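PDB 6QV5: CHAD domain from Ricinus communis, which probably binds inorganic polyphosphate through an all-helical CHAD domain and also carries a zinc-binding site. Local coordinates for residues L34-E45 with Q59-A70. Sequence-based numbering, arbitrary orientation. Where two conformers were deposited one is given.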
loop_
_atom_site.group_PDB
_atom_site.type_symbol
_atom_site.label_atom_id
_atom_site.label_comp_id
_atom_site.label_asym_id
_atom_site.label_seq_id
_atom_site.Cartn_x
_atom_site.Cartn_y
_atom_site.Cartn_z
ATOM N N LEU A 34 -5.627 -11.565 9.489
ATOM C CA LEU A 34 -6.753 -10.897 8.829
ATOM C C LEU A 34 -7.527 -9.978 9.768
ATOM O O LEU A 34 -7.992 -8.925 9.333
ATOM C CB LEU A 34 -7.692 -11.898 8.138
ATOM C CG LEU A 34 -7.180 -12.579 6.863
ATOM C CD1 LEU A 34 -8.174 -13.593 6.377
ATOM C CD2 LEU A 34 -6.923 -11.570 5.741
ATOM N N GLY A 35 -7.630 -10.375 11.040
ATOM C CA GLY A 35 -8.286 -9.599 12.088
ATOM C C GLY A 35 -7.545 -8.308 12.379
ATOM O O GLY A 35 -8.172 -7.278 12.633
ATOM N N ASN A 36 -6.199 -8.359 12.314
ATOM C CA ASN A 36 -5.298 -7.220 12.500
ATOM C C ASN A 36 -5.473 -6.237 11.332
ATOM O O ASN A 36 -5.445 -5.023 11.544
ATOM C CB ASN A 36 -3.846 -7.705 12.581
ATOM C CG ASN A 36 -2.852 -6.635 12.953
ATOM O OD1 ASN A 36 -2.382 -5.867 12.109
ATOM N ND2 ASN A 36 -2.503 -6.572 14.229
ATOM N N CYS A 37 -5.666 -6.774 10.106
ATOM C CA CYS A 37 -5.880 -6.004 8.881
ATOM C C CYS A 37 -7.232 -5.300 8.914
ATOM O O CYS A 37 -7.299 -4.111 8.608
ATOM C CB CYS A 37 -5.742 -6.889 7.647
ATOM S SG CYS A 37 -4.045 -7.399 7.283
ATOM N N LEU A 38 -8.302 -6.030 9.300
ATOM C CA LEU A 38 -9.661 -5.493 9.399
ATOM C C LEU A 38 -9.775 -4.426 10.484
ATOM O O LEU A 38 -10.470 -3.437 10.269
ATOM C CB LEU A 38 -10.705 -6.604 9.599
ATOM C CG LEU A 38 -10.947 -7.545 8.409
ATOM C CD1 LEU A 38 -11.650 -8.816 8.858
ATOM C CD2 LEU A 38 -11.737 -6.864 7.296
ATOM N N GLU A 39 -9.058 -4.599 11.620
ATOM C CA GLU A 39 -9.020 -3.630 12.725
ATOM C C GLU A 39 -8.334 -2.335 12.258
ATOM O O GLU A 39 -8.813 -1.247 12.576
ATOM C CB GLU A 39 -8.300 -4.220 13.954
ATOM C CG GLU A 39 -8.281 -3.310 15.176
ATOM C CD GLU A 39 -7.293 -3.673 16.271
ATOM O OE1 GLU A 39 -6.148 -4.065 15.948
ATOM O OE2 GLU A 39 -7.663 -3.546 17.460
ATOM N N HIS A 40 -7.243 -2.463 11.472
ATOM C CA HIS A 40 -6.475 -1.346 10.909
ATOM C C HIS A 40 -7.348 -0.473 9.987
ATOM O O HIS A 40 -7.191 0.747 9.970
ATOM C CB HIS A 40 -5.223 -1.877 10.177
ATOM C CG HIS A 40 -4.190 -0.843 9.831
ATOM N ND1 HIS A 40 -3.170 -1.123 8.940
ATOM C CD2 HIS A 40 -4.038 0.428 10.278
ATOM C CE1 HIS A 40 -2.447 -0.017 8.856
ATOM N NE2 HIS A 40 -2.929 0.943 9.645
ATOM N N ILE A 41 -8.295 -1.101 9.267
ATOM C CA ILE A 41 -9.247 -0.431 8.377
ATOM C C ILE A 41 -10.371 0.229 9.205
ATOM O O ILE A 41 -10.602 1.433 9.063
ATOM C CB ILE A 41 -9.810 -1.430 7.311
ATOM C CG1 ILE A 41 -8.687 -1.998 6.417
ATOM C CG2 ILE A 41 -10.922 -0.794 6.458
ATOM C CD1 ILE A 41 -8.984 -3.341 5.749
ATOM N N GLN A 42 -11.048 -0.583 10.061
ATOM C CA GLN A 42 -12.177 -0.192 10.912
ATOM C C GLN A 42 -11.879 0.972 11.871
ATOM O O GLN A 42 -12.697 1.885 11.986
ATOM C CB GLN A 42 -12.705 -1.423 11.676
ATOM C CG GLN A 42 -13.927 -1.177 12.560
ATOM C CD GLN A 42 -13.564 -0.948 14.010
ATOM O OE1 GLN A 42 -12.922 -1.781 14.663
ATOM N NE2 GLN A 42 -13.979 0.186 14.551
ATOM N N ARG A 43 -10.737 0.930 12.579
ATOM C CA ARG A 43 -10.382 1.964 13.562
ATOM C C ARG A 43 -10.070 3.349 12.957
ATOM O O ARG A 43 -9.890 4.310 13.711
ATOM C CB ARG A 43 -9.244 1.493 14.482
ATOM C CG ARG A 43 -9.593 0.292 15.375
ATOM C CD ARG A 43 -10.455 0.648 16.575
ATOM N NE ARG A 43 -9.679 1.292 17.635
ATOM C CZ ARG A 43 -10.055 2.394 18.277
ATOM N NH1 ARG A 43 -11.201 2.992 17.972
ATOM N NH2 ARG A 43 -9.287 2.909 19.228
ATOM N N ASN A 44 -10.057 3.461 11.615
ATOM C CA ASN A 44 -9.822 4.721 10.908
ATOM C C ASN A 44 -11.086 5.278 10.225
ATOM O O ASN A 44 -11.067 6.421 9.775
ATOM C CB ASN A 44 -8.656 4.588 9.925
ATOM C CG ASN A 44 -7.309 4.562 10.602
ATOM O OD1 ASN A 44 -6.853 5.554 11.179
ATOM N ND2 ASN A 44 -6.640 3.425 10.544
ATOM N N GLU A 45 -12.186 4.483 10.196
ATOM C CA GLU A 45 -13.497 4.797 9.598
ATOM C C GLU A 45 -14.039 6.196 9.885
ATOM O O GLU A 45 -14.258 6.964 8.947
ATOM C CB GLU A 45 -14.550 3.774 10.048
ATOM C CG GLU A 45 -14.581 2.489 9.251
ATOM C CD GLU A 45 -15.561 1.448 9.764
ATOM O OE1 GLU A 45 -16.591 1.830 10.364
ATOM O OE2 GLU A 45 -15.301 0.243 9.550
ATOM N N GLN A 59 -3.457 5.667 6.744
ATOM C CA GLN A 59 -3.523 4.456 7.559
ATOM C C GLN A 59 -4.632 3.501 7.118
ATOM O O GLN A 59 -4.418 2.289 7.128
ATOM C CB GLN A 59 -3.631 4.788 9.057
ATOM C CG GLN A 59 -2.323 5.290 9.687
ATOM C CD GLN A 59 -1.141 4.373 9.457
ATOM O OE1 GLN A 59 -1.184 3.170 9.732
ATOM N NE2 GLN A 59 -0.055 4.925 8.941
ATOM N N MET A 60 -5.797 4.043 6.699
ATOM C CA MET A 60 -6.919 3.229 6.222
ATOM C C MET A 60 -6.599 2.586 4.870
ATOM O O MET A 60 -6.929 1.418 4.664
ATOM C CB MET A 60 -8.225 4.034 6.159
ATOM C CG MET A 60 -9.454 3.154 6.215
ATOM S SD MET A 60 -11.011 4.043 6.021
ATOM C CE MET A 60 -12.137 2.755 6.373
ATOM N N ARG A 61 -5.938 3.342 3.968
ATOM C CA ARG A 61 -5.515 2.875 2.644
ATOM C C ARG A 61 -4.480 1.753 2.778
ATOM O O ARG A 61 -4.583 0.749 2.069
ATOM C CB ARG A 61 -4.967 4.046 1.790
ATOM C CG ARG A 61 -4.508 3.666 0.371
ATOM C CD ARG A 61 -5.661 3.211 -0.508
ATOM N NE ARG A 61 -5.203 2.523 -1.716
ATOM C CZ ARG A 61 -5.238 1.205 -1.888
ATOM N NH1 ARG A 61 -5.707 0.414 -0.930
ATOM N NH2 ARG A 61 -4.808 0.666 -3.021
ATOM N N VAL A 62 -3.507 1.921 3.705
ATOM C CA VAL A 62 -2.454 0.941 4.007
ATOM C C VAL A 62 -3.095 -0.351 4.546
ATOM O O VAL A 62 -2.695 -1.444 4.141
ATOM C CB VAL A 62 -1.349 1.532 4.936
ATOM C CG1 VAL A 62 -0.476 0.444 5.565
ATOM C CG2 VAL A 62 -0.482 2.535 4.179
ATOM N N GLY A 63 -4.119 -0.196 5.391
ATOM C CA GLY A 63 -4.889 -1.297 5.963
ATOM C C GLY A 63 -5.562 -2.153 4.907
ATOM O O GLY A 63 -5.598 -3.380 5.037
ATOM N N VAL A 64 -6.095 -1.504 3.848
ATOM C CA VAL A 64 -6.749 -2.154 2.706
ATOM C C VAL A 64 -5.694 -2.922 1.893
ATOM O O VAL A 64 -5.936 -4.074 1.524
ATOM C CB VAL A 64 -7.582 -1.149 1.855
ATOM C CG1 VAL A 64 -8.077 -1.774 0.550
ATOM C CG2 VAL A 64 -8.762 -0.604 2.657
ATOM N N ARG A 65 -4.518 -2.296 1.662
ATOM C CA ARG A 65 -3.385 -2.894 0.948
ATOM C C ARG A 65 -2.843 -4.116 1.690
ATOM O O ARG A 65 -2.557 -5.131 1.052
ATOM C CB ARG A 65 -2.262 -1.870 0.740
ATOM C CG ARG A 65 -2.405 -1.061 -0.531
ATOM C CD ARG A 65 -1.070 -0.482 -0.946
ATOM N NE ARG A 65 -1.232 0.697 -1.796
ATOM C CZ ARG A 65 -1.287 1.945 -1.340
ATOM N NH1 ARG A 65 -1.185 2.190 -0.040
ATOM N NH2 ARG A 65 -1.435 2.958 -2.183
ATOM N N ARG A 66 -2.720 -4.017 3.036
ATOM C CA ARG A 66 -2.254 -5.093 3.922
ATOM C C ARG A 66 -3.216 -6.280 3.874
ATOM O O ARG A 66 -2.766 -7.424 3.859
ATOM C CB ARG A 66 -2.111 -4.591 5.369
ATOM C CG ARG A 66 -0.843 -3.793 5.622
ATOM C CD ARG A 66 -0.766 -3.252 7.037
ATOM N NE ARG A 66 -0.423 -4.294 8.005
ATOM C CZ ARG A 66 -1.266 -4.801 8.899
ATOM N NH1 ARG A 66 -0.866 -5.750 9.733
ATOM N NH2 ARG A 66 -2.516 -4.359 8.971
ATOM N N LEU A 67 -4.535 -5.998 3.823
ATOM C CA LEU A 67 -5.593 -7.003 3.740
ATOM C C LEU A 67 -5.530 -7.756 2.404
ATOM O O LEU A 67 -5.598 -8.985 2.406
ATOM C CB LEU A 67 -6.974 -6.344 3.943
ATOM C CG LEU A 67 -8.207 -7.258 3.880
ATOM C CD1 LEU A 67 -8.404 -8.028 5.181
ATOM C CD2 LEU A 67 -9.453 -6.459 3.560
ATOM N N ARG A 68 -5.382 -7.021 1.280
ATOM C CA ARG A 68 -5.299 -7.594 -0.065
ATOM C C ARG A 68 -4.072 -8.501 -0.230
ATOM O O ARG A 68 -4.196 -9.579 -0.817
ATOM C CB ARG A 68 -5.328 -6.500 -1.140
ATOM C CG ARG A 68 -5.953 -6.976 -2.445
ATOM C CD ARG A 68 -5.414 -6.235 -3.651
ATOM N NE ARG A 68 -6.054 -4.933 -3.839
ATOM C CZ ARG A 68 -7.137 -4.726 -4.584
ATOM N NH1 ARG A 68 -7.722 -5.739 -5.212
ATOM N NH2 ARG A 68 -7.641 -3.506 -4.706
ATOM N N SER A 69 -2.906 -8.081 0.315
ATOM C CA SER A 69 -1.666 -8.861 0.269
ATOM C C SER A 69 -1.770 -10.116 1.143
ATOM O O SER A 69 -1.224 -11.156 0.774
ATOM C CB SER A 69 -0.462 -8.011 0.669
ATOM O OG SER A 69 -0.544 -7.568 2.014
ATOM N N ALA A 70 -2.496 -10.022 2.281
ATOM C CA ALA A 70 -2.737 -11.145 3.195
ATOM C C ALA A 70 -3.639 -12.185 2.524
ATOM O O ALA A 70 -3.399 -13.379 2.674
ATOM C CB ALA A 70 -3.372 -10.655 4.488
#
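A chi1 of -166° swings the His40 ring away from its own backbone N and across to helix 59-70, while a bend at chi3 (76°) folds the Arg66 guanidinium back toward it. The setting is an antiparallel helix pair in the helical-bundle CHAD fold, whose axes approach to 7.9 Å with knobs-into-holes packing. His40 is a polar knob among Gln59, Val62, Gly63 and Arg66. Gly63 fits because a CB here would press on Ile41 CG1 and the backbone of His40, and its bare CA lets His40 ND1 approach to 3.4 Å. Both ring nitrogens find partners: His40 NE2 donates in the ring plane to Gln59 OE1 at 2.8 Å, and ND1 accepts a weak, bent bond from Arg66 NH2. The pattern is consistent with a neutral ring carrying its proton on NE2, which the nearby arginine would probably favour. The same guanidinium gives NH1 to Asn36 OD1, while Cys37 SG lies over one of its faces, so a buried charge is held by polar and polarisable neighbours; Tyr213 and Phe217 of helix 198-217 also touch Arg66. Beside this polar strip runs an apolar one. Ile41 wedges among Met60, Gly63, Val64 and Leu67, its CD1 3.8 Å from Leu67 CD2, and Leu67 CD1 meets Leu34 CD2. Near the Gln42-Glu45 turn, the slim, flexible Met60 chain lies extended past Asn44 and ends with CE 3.4 Å from Ile41 O.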